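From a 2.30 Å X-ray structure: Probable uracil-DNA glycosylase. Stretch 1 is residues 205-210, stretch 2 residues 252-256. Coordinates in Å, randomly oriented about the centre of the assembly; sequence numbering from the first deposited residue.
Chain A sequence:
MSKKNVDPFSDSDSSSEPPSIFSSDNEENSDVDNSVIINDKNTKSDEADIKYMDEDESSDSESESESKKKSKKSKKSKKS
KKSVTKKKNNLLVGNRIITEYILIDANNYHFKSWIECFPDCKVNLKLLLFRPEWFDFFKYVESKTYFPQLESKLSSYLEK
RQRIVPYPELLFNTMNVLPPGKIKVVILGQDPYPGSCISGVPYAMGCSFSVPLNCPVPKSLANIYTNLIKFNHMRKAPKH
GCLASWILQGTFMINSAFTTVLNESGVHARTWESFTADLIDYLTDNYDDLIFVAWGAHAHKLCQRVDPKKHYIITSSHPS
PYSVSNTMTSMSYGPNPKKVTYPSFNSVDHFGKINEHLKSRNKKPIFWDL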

# COMPACT_ATOMS: atom_id res chain seq x y z
N MET A 205 -1.94 -8.40 -3.92
CA MET A 205 -1.39 -9.20 -2.84
C MET A 205 -1.36 -8.44 -1.51
O MET A 205 -0.63 -8.83 -0.60
CB MET A 205 0.01 -9.70 -3.21
CG MET A 205 1.04 -8.61 -3.49
SD MET A 205 2.66 -9.40 -3.69
CE MET A 205 3.10 -9.64 -1.96
N GLY A 206 -2.15 -7.39 -1.37
CA GLY A 206 -2.24 -6.70 -0.09
C GLY A 206 -1.13 -5.72 0.17
O GLY A 206 -0.96 -5.29 1.31
N CYS A 207 -0.35 -5.39 -0.85
CA CYS A 207 0.71 -4.39 -0.81
C CYS A 207 0.52 -3.48 -2.00
O CYS A 207 0.17 -3.96 -3.09
CB CYS A 207 2.09 -5.02 -0.91
SG CYS A 207 2.33 -6.30 0.24
N SER A 208 0.78 -2.19 -1.83
CA SER A 208 0.74 -1.32 -2.99
C SER A 208 1.91 -1.65 -3.92
O SER A 208 3.00 -2.03 -3.47
CB SER A 208 0.75 0.16 -2.59
OG SER A 208 1.85 0.52 -1.77
N PHE A 209 1.63 -1.59 -5.22
CA PHE A 209 2.58 -1.74 -6.33
C PHE A 209 3.14 -3.16 -6.52
O PHE A 209 3.47 -3.53 -7.65
CB PHE A 209 3.70 -0.71 -6.18
CG PHE A 209 3.20 0.70 -6.31
CD1 PHE A 209 2.91 1.22 -7.57
CD2 PHE A 209 2.95 1.47 -5.18
CE1 PHE A 209 2.42 2.51 -7.70
CE2 PHE A 209 2.44 2.76 -5.31
CZ PHE A 209 2.17 3.28 -6.57
N SER A 210 3.18 -3.98 -5.48
CA SER A 210 3.79 -5.30 -5.58
C SER A 210 2.86 -6.33 -6.21
O SER A 210 1.63 -6.24 -6.11
CB SER A 210 4.25 -5.77 -4.20
OG SER A 210 4.84 -7.05 -4.30
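Stretch 2, residues 252-256: FMINS

The contact between these two segments of a probable uracil-DNA glycosylase is a compact crossing of a strand over an irregular loop, held by one direct backbone hydrogen bond and filled in by close packing around a single serine. It illustrates a general principle: a loop need not join a sheet to be fixed against a strand, since one well-placed amide, with side chains fitted around it, can define the position.

The backbone of stretch 2 is extended at Phe252, Met253, Ile254 and Asn255, with phi/psi values of -89/90, -105/99, -122/161 and -98/134, continuing a strand that begins earlier in the chain. Stretch 1 has no regular secondary structure. Gly206 and Phe209 both adopt positive phi, 81° and 70°, and at the backbone angles of Gly206 a CB would be jammed against the preceding carbonyl oxygen. Measured end to end, the touching parts lie 104° apart, so the strand passes nearly at right angles to the loop and no ladder of paired residues develops. The nearest CA atoms are those of Ser208 and Ile254, 4.7 Å apart.

The anchor lies one residue earlier in the strand. Ser208 N donates to Met253 O at 3.0 Å, with an angle of 158° at the hydrogen, close enough to linear for a sound bond. The same acceptor receives a CA-H...O contact from Cys207, whose CA lies 3.3 Å from Met253 O, so two successive loop residues converge on one carbonyl.

Around this point Ser208, with its CB directed toward the strand, meets three consecutive residues. Ser208 OG approaches Met253 CB to 3.2 Å, and Ser208 CB lies 3.3 Å from Ile254 O and 3.2 Å from Asn255 OD1. The CA-to-CB bond of Ile254 points away from the loop, and the residue meets it through its backbone. The CB of Met253 points toward the loop, and with chi angles m, t and p the side chain places its terminal methyl near Phe209, where Met253 CE stands 4.1 Å from Phe209 CD2 in an oblique apolar contact.

Asn255 starts out sideways, but the end of its side chain comes nearer the loop, with Asn255 ND2 3.7 Å from Cys207 O. A water adds an indirect link to the direct Ser208 N to Met253 O bond: it accepts from Phe209 N at 3.1 Å and donates to Asn255 OD1 at 3.0 Å. The total buried surface is modest, 285 Å² summed over both sides, as befits a crossing rather than a lengthwise alignment.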

# COMPACT_ATOMS: atom_id res chain seq x y z
N PHE A 252 6.31 0.63 4.33
CA PHE A 252 4.89 0.32 4.60
C PHE A 252 4.08 0.69 3.36
O PHE A 252 3.59 1.80 3.21
CB PHE A 252 4.42 1.08 5.83
CG PHE A 252 3.05 0.69 6.33
CD1 PHE A 252 2.84 -0.53 6.95
CD2 PHE A 252 1.99 1.59 6.26
CE1 PHE A 252 1.59 -0.88 7.45
CE2 PHE A 252 0.73 1.24 6.76
CZ PHE A 252 0.54 -0.00 7.36
N MET A 253 3.93 -0.27 2.46
CA MET A 253 3.33 -0.04 1.15
C MET A 253 1.93 -0.60 1.17
O MET A 253 1.73 -1.80 1.00
CB MET A 253 4.17 -0.69 0.05
CG MET A 253 5.66 -0.34 0.09
SD MET A 253 6.55 -1.06 -1.32
CE MET A 253 5.85 -0.06 -2.65
N ILE A 254 0.94 0.28 1.37
CA ILE A 254 -0.46 -0.10 1.41
C ILE A 254 -1.23 0.67 0.33
O ILE A 254 -0.78 1.72 -0.16
CB ILE A 254 -1.09 0.16 2.79
CG1 ILE A 254 -0.96 1.64 3.14
CG2 ILE A 254 -0.44 -0.69 3.86
CD1 ILE A 254 -1.86 2.08 4.27
N ASN A 255 -2.40 0.15 -0.01
CA ASN A 255 -3.37 0.83 -0.85
C ASN A 255 -4.44 1.49 0.03
O ASN A 255 -4.95 0.85 0.96
CB ASN A 255 -4.02 -0.16 -1.82
CG ASN A 255 -3.04 -0.69 -2.86
OD1 ASN A 255 -2.33 0.08 -3.50
ND2 ASN A 255 -3.01 -2.01 -3.05
N SER A 256 -4.78 2.75 -0.26
CA SER A 256 -5.78 3.43 0.56
C SER A 256 -7.15 2.75 0.45
O SER A 256 -7.95 2.82 1.39
CB SER A 256 -5.88 4.89 0.14
OG SER A 256 -6.21 5.00 -1.23
O HOH W 1 -1.16 -0.74 -6.16